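Local coordinates for protein urea carboxylase (Thermus thermophilus, PDB 3OEP) that is of unknown function but is a KipI-KipA homologue built from cyclophilin-like domains, with hydrolase activity and ATP binding only tentatively assigned to its family, at residues G229-V234 against P351-R356; R209-L214 against R343-S348. All blocks are in the same frame, centred on the assembly; numbering follows the deposited sequence.

Contact 1 of 2, residues G229-V234 against P351-R356; sequences GLMDLV and PDLRGR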
loop_
_atom_site.group_PDB
_atom_site.type_symbol
_atom_site.label_atom_id
_atom_site.label_comp_id
_atom_site.label_asym_id
_atom_site.label_seq_id
_atom_site.Cartn_x
_atom_site.Cartn_y
_atom_site.Cartn_z
ATOM N N GLY A 229 -18.814 7.635 -6.383
ATOM C CA GLY A 229 -18.931 6.204 -6.605
ATOM C C GLY A 229 -18.494 5.476 -5.345
ATOM O O GLY A 229 -18.345 6.079 -4.274
ATOM N N LEU A 230 -18.263 4.177 -5.476
ATOM C CA LEU A 230 -17.852 3.345 -4.342
ATOM C C LEU A 230 -16.534 3.819 -3.721
ATOM O O LEU A 230 -16.426 3.946 -2.496
ATOM C CB LEU A 230 -17.723 1.892 -4.796
ATOM C CG LEU A 230 -17.258 0.854 -3.772
ATOM C CD1 LEU A 230 -18.209 0.804 -2.593
ATOM C CD2 LEU A 230 -17.139 -0.510 -4.435
ATOM N N MET A 231 -15.535 4.062 -4.565
ATOM C CA MET A 231 -14.217 4.511 -4.111
ATOM C C MET A 231 -13.467 5.195 -5.251
ATOM O O MET A 231 -12.613 4.596 -5.918
ATOM C CB MET A 231 -13.401 3.346 -3.529
ATOM C CG MET A 231 -12.261 3.813 -2.618
ATOM S SD MET A 231 -11.179 2.491 -2.035
ATOM C CE MET A 231 -12.351 1.448 -1.167
ATOM N N ASP A 232 -13.802 6.465 -5.471
ATOM C CA ASP A 232 -13.183 7.258 -6.531
ATOM C C ASP A 232 -11.920 7.884 -5.966
ATOM O O ASP A 232 -11.974 8.556 -4.936
ATOM C CB ASP A 232 -14.118 8.378 -7.009
ATOM C CG ASP A 232 -15.554 7.931 -7.158
ATOM O OD1 ASP A 232 -16.433 8.604 -6.572
ATOM O OD2 ASP A 232 -15.819 6.923 -7.857
ATOM N N LEU A 233 -10.792 7.666 -6.636
ATOM C CA LEU A 233 -9.501 8.136 -6.160
ATOM C C LEU A 233 -8.812 8.943 -7.245
ATOM O O LEU A 233 -8.796 8.529 -8.399
ATOM C CB LEU A 233 -8.608 6.952 -5.796
ATOM C CG LEU A 233 -9.095 5.988 -4.716
ATOM C CD1 LEU A 233 -8.125 4.807 -4.582
ATOM C CD2 LEU A 233 -9.239 6.714 -3.386
ATOM N N VAL A 234 -8.228 10.076 -6.870
ATOM C CA VAL A 234 -7.310 10.777 -7.759
ATOM C C VAL A 234 -5.933 10.148 -7.581
ATOM O O VAL A 234 -5.355 10.233 -6.499
ATOM C CB VAL A 234 -7.238 12.276 -7.439
ATOM C CG1 VAL A 234 -6.202 12.961 -8.320
ATOM C CG2 VAL A 234 -8.613 12.918 -7.636
ATOM N N PRO A 351 -3.169 8.603 -3.185
ATOM C CA PRO A 351 -3.594 8.396 -1.805
ATOM C C PRO A 351 -2.929 7.186 -1.155
ATOM O O PRO A 351 -2.590 6.214 -1.831
ATOM C CB PRO A 351 -5.096 8.155 -1.938
ATOM C CG PRO A 351 -5.280 7.625 -3.299
ATOM C CD PRO A 351 -4.239 8.287 -4.147
ATOM N N ASP A 352 -2.725 7.268 0.153
ATOM C CA ASP A 352 -2.380 6.091 0.941
ATOM C C ASP A 352 -3.450 6.005 2.003
ATOM O O ASP A 352 -3.315 6.601 3.074
ATOM C CB ASP A 352 -1.000 6.212 1.583
ATOM C CG ASP A 352 -0.527 4.896 2.186
ATOM O OD1 ASP A 352 -1.349 4.177 2.801
ATOM O OD2 ASP A 352 0.662 4.570 2.028
ATOM N N LEU A 353 -4.526 5.286 1.694
ATOM C CA LEU A 353 -5.705 5.289 2.553
ATOM C C LEU A 353 -5.404 4.662 3.918
ATOM O O LEU A 353 -5.927 5.115 4.934
ATOM C CB LEU A 353 -6.891 4.592 1.870
ATOM C CG LEU A 353 -7.364 5.170 0.535
ATOM C CD1 LEU A 353 -8.586 4.397 0.040
ATOM C CD2 LEU A 353 -7.675 6.654 0.657
ATOM N N ARG A 354 -4.539 3.648 3.940
ATOM C CA ARG A 354 -4.062 3.071 5.192
ATOM C C ARG A 354 -3.417 4.139 6.082
ATOM O O ARG A 354 -3.641 4.163 7.294
ATOM C CB ARG A 354 -3.068 1.930 4.910
ATOM C CG ARG A 354 -2.638 1.158 6.140
ATOM C CD ARG A 354 -1.705 -0.003 5.811
ATOM N NE ARG A 354 -2.360 -1.036 5.006
ATOM C CZ ARG A 354 -2.181 -1.249 3.701
ATOM N NH1 ARG A 354 -2.861 -2.229 3.101
ATOM N NH2 ARG A 354 -1.338 -0.513 2.980
ATOM N N GLY A 355 -2.630 5.024 5.474
ATOM C CA GLY A 355 -1.955 6.101 6.202
ATOM C C GLY A 355 -2.742 7.395 6.341
ATOM O O GLY A 355 -2.201 8.393 6.823
ATOM N N ARG A 356 -4.010 7.383 5.921
ATOM C CA ARG A 356 -4.858 8.579 5.896
ATOM C C ARG A 356 -4.202 9.744 5.139
ATOM O O ARG A 356 -4.276 10.904 5.556
ATOM C CB ARG A 356 -5.279 8.972 7.316
ATOM C CG ARG A 356 -6.066 7.875 8.018
ATOM C CD ARG A 356 -6.547 8.292 9.393
ATOM N NE ARG A 356 -7.333 7.232 10.023
ATOM C CZ ARG A 356 -7.891 7.313 11.229
ATOM N NH1 ARG A 356 -7.755 8.408 11.969
ATOM N NH2 ARG A 356 -8.588 6.285 11.703
#
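Apolar side chains carry most of the contact between residues 229-234 and 351-356, and no hydrogen bond crosses. Leu353, Met231, Leu233 and the Pro351 ring do the touching. Leu353, its CG anti to the carbonyl carbon (chi1 -59°), extends CD1 to meet Met231 SD tip to tip at 3.8 Å. The Met231 chain leaves with CG anti to the backbone N and bends only at chi3 (-59°), so the sulfur, not the terminal CE, makes this approach. Leu233 sends CD2 between two partners: it crosses Pro351 obliquely, touching the CG corner of the ring (CD2 to CG 4.1 Å), and meets Leu353 CD1 end to end at 4.2 Å. Beside these, Pro351 CD rests on the backbone carbonyl Val234 O at 3.3 Å. Met231 is exposed, whereas Leu233, Val234 and Pro351 are buried.

In the fold, this is the entrance to strand 233-235, an outermost strand of a five-stranded antiparallel sheet, facing the long loop between strands 331-336 and 366-368; Leu233 pairs through its backbone with Glu275 of the adjacent strand.

Polar bonds shape each side separately. Asp232 OD1 turns back to accept Gly229 N through its syn lone pair, 2.6 Å, closing the bend before the strand. Across the contact, Leu353 to Arg356 form a type I beta turn, with Arg356 N bonded to Leu353 O. An Asx motif braces that turn: Asp352 OD1 receives Gly355 N at 3.1 Å from above the carboxylate plane, while Asp352 OD2 takes Ala248 N.

Contact 2 of 2, residues R209-L214 against R343-S348; sequences RPLELL and RPFLGS
The two irregular segments come closest at Leu213 and Arg343, CA to CA 4.8 Å, where Arg343 N donates to Leu213 O at 2.8 Å in a fairly straight bond (162°). The Arg343 side chain starts with CG anti to the carbonyl carbon and bends at chi3 (-68°), which folds the guanidinium back over the 209-214 backbone. NH2 donates to Glu212 O at 3.1 Å; that oxygen lies near the guanidinium plane, although NH2 itself stands well above the carbonyl plane. A water in the guanidinium plane accepts from Arg343 NE and donates to the same Glu212 O, so this carbonyl is gripped twice, while Leu213 O lies over one guanidinium face. Glu216 pairs with NH2 in a salt bridge, and the Glu212 carboxylate turns away to Arg359.

On the apolar side, Leu211 CD2 meets the Phe345 ring obliquely, 3.4 Å from CD1, a close fit. Leu213 CD2 crosses to Phe345 CB at 4.0 Å and, with Leu213 CB, helps bury Arg343 O, which has no polar partner. Phe345 to Ser348 form a type I' beta turn, Gly347 third, its ends joined by Phe345 N to Ser348 O and, weakly, Ser348 N to Phe345 O. The arrangement is a loop-to-loop junction: one backbone hydrogen bond and an arginine wrapped over main-chain carbonyls join the loop between strands 194-199 and 221-225 to that after strand 331-336, in the carboxyltransferase A and B region.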
loop_
_atom_site.group_PDB
_atom_site.type_symbol
_atom_site.label_atom_id
_atom_site.label_comp_id
_atom_site.label_asym_id
_atom_site.label_seq_id
_atom_site.Cartn_x
_atom_site.Cartn_y
_atom_site.Cartn_z
ATOM N N ARG A 209 -5.283 12.680 11.803
ATOM C CA ARG A 209 -6.338 13.221 10.968
ATOM C C ARG A 209 -5.937 13.085 9.495
ATOM O O ARG A 209 -4.776 13.298 9.167
ATOM C CB ARG A 209 -6.556 14.685 11.331
ATOM C CG ARG A 209 -7.712 15.334 10.625
ATOM C CD ARG A 209 -8.101 16.629 11.314
ATOM N NE ARG A 209 -6.968 17.544 11.467
ATOM C CZ ARG A 209 -6.515 18.370 10.522
ATOM N NH1 ARG A 209 -7.083 18.415 9.322
ATOM N NH2 ARG A 209 -5.477 19.157 10.781
ATOM N N PRO A 210 -6.883 12.720 8.607
ATOM C CA PRO A 210 -6.519 12.581 7.193
ATOM C C PRO A 210 -5.887 13.846 6.611
ATOM O O PRO A 210 -6.303 14.958 6.952
ATOM C CB PRO A 210 -7.857 12.271 6.508
ATOM C CG PRO A 210 -8.699 11.684 7.583
ATOM C CD PRO A 210 -8.300 12.377 8.839
ATOM N N LEU A 211 -4.865 13.666 5.778
ATOM C CA LEU A 211 -4.185 14.780 5.122
ATOM C C LEU A 211 -4.855 15.038 3.783
ATOM O O LEU A 211 -4.904 14.152 2.945
ATOM C CB LEU A 211 -2.704 14.464 4.899
ATOM C CG LEU A 211 -1.862 15.539 4.197
ATOM C CD1 LEU A 211 -1.779 16.811 5.035
ATOM C CD2 LEU A 211 -0.467 15.019 3.875
ATOM N N GLU A 212 -5.370 16.250 3.594
ATOM C CA GLU A 212 -5.984 16.639 2.323
ATOM C C GLU A 212 -4.916 16.918 1.273
ATOM O O GLU A 212 -3.991 17.699 1.512
ATOM C CB GLU A 212 -6.851 17.891 2.505
ATOM C CG GLU A 212 -8.183 17.635 3.196
ATOM C CD GLU A 212 -9.252 17.063 2.268
ATOM O OE1 GLU A 212 -9.081 17.103 1.029
ATOM O OE2 GLU A 212 -10.279 16.574 2.787
ATOM N N LEU A 213 -5.053 16.280 0.115
ATOM C CA LEU A 213 -4.176 16.531 -1.025
ATOM C C LEU A 213 -4.836 17.466 -2.048
ATOM O O LEU A 213 -4.161 18.255 -2.704
ATOM C CB LEU A 213 -3.782 15.213 -1.683
ATOM C CG LEU A 213 -3.125 14.202 -0.737
ATOM C CD1 LEU A 213 -2.776 12.929 -1.476
ATOM C CD2 LEU A 213 -1.887 14.814 -0.075
ATOM N N LEU A 214 -6.153 17.390 -2.169
ATOM C CA LEU A 214 -6.866 18.211 -3.144
ATOM C C LEU A 214 -6.930 19.654 -2.676
ATOM O O LEU A 214 -7.250 19.912 -1.513
ATOM C CB LEU A 214 -8.276 17.677 -3.365
ATOM C CG LEU A 214 -8.352 16.320 -4.063
ATOM C CD1 LEU A 214 -9.794 15.841 -4.103
ATOM C CD2 LEU A 214 -7.762 16.403 -5.458
ATOM N N ARG A 343 -2.013 18.405 -4.507
ATOM C CA ARG A 343 -0.801 18.650 -3.738
ATOM C C ARG A 343 -0.092 17.325 -3.492
ATOM O O ARG A 343 -0.735 16.336 -3.154
ATOM C CB ARG A 343 -1.120 19.296 -2.395
ATOM C CG ARG A 343 -1.534 20.748 -2.466
ATOM C CD ARG A 343 -1.523 21.355 -1.070
ATOM N NE ARG A 343 -2.571 20.783 -0.220
ATOM C CZ ARG A 343 -3.787 21.300 -0.036
ATOM N NH1 ARG A 343 -4.154 22.430 -0.635
ATOM N NH2 ARG A 343 -4.649 20.681 0.768
ATOM N N PRO A 344 1.229 17.290 -3.672
ATOM C CA PRO A 344 1.937 16.040 -3.393
ATOM C C PRO A 344 2.248 15.844 -1.910
ATOM O O PRO A 344 2.338 16.810 -1.151
ATOM C CB PRO A 344 3.242 16.210 -4.166
ATOM C CG PRO A 344 3.501 17.688 -4.092
ATOM C CD PRO A 344 2.130 18.318 -4.225
ATOM N N PHE A 345 2.411 14.585 -1.522
ATOM C CA PHE A 345 2.957 14.219 -0.220
ATOM C C PHE A 345 4.067 13.206 -0.477
ATOM O O PHE A 345 3.828 12.149 -1.058
ATOM C CB PHE A 345 1.880 13.618 0.679
ATOM C CG PHE A 345 2.402 13.111 1.998
ATOM C CD1 PHE A 345 2.620 13.982 3.052
ATOM C CD2 PHE A 345 2.683 11.762 2.175
ATOM C CE1 PHE A 345 3.099 13.513 4.274
ATOM C CE2 PHE A 345 3.159 11.285 3.386
ATOM C CZ PHE A 345 3.372 12.163 4.437
ATOM N N LEU A 346 5.282 13.557 -0.059
ATOM C CA LEU A 346 6.481 12.755 -0.298
ATOM C C LEU A 346 6.595 12.276 -1.749
ATOM O O LEU A 346 6.778 11.089 -2.017
ATOM C CB LEU A 346 6.565 11.595 0.703
ATOM C CG LEU A 346 6.655 12.019 2.177
ATOM C CD1 LEU A 346 6.669 10.806 3.099
ATOM C CD2 LEU A 346 7.884 12.889 2.444
ATOM N N GLY A 347 6.471 13.226 -2.673
ATOM C CA GLY A 347 6.732 12.994 -4.092
ATOM C C GLY A 347 5.550 12.564 -4.942
ATOM O O GLY A 347 5.676 12.461 -6.167
ATOM N N SER A 348 4.395 12.326 -4.320
ATOM C CA SER A 348 3.251 11.788 -5.047
ATOM C C SER A 348 1.922 12.374 -4.589
ATOM O O SER A 348 1.733 12.675 -3.409
ATOM C CB SER A 348 3.226 10.268 -4.898
ATOM O OG SER A 348 2.049 9.697 -5.439
HETATM O O HOH W 1 -1.379 18.616 1.438
#

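Overall arrangement
From the N terminus, the chain first supplies residues 209-214, in the loop between strands 194-199 and 221-225, then 229-234 at the start of strand 233-235. After helix 255-264 and the strands that follow, one long loop beyond strand 331-336 returns both partners: 343-348 closes contact 2 across 128 intervening residues, and 351-356 closes contact 1 across 116. The segments alternate, so the two closures cross instead of nesting. Their centres lie 11 Å apart and they touch directly: Arg356 O probably accepts a hydrogen bond from Leu211 N, and Val234 packs on Leu214. The single loop thus ties the 209-214 loop to the edge of the five-stranded sheet.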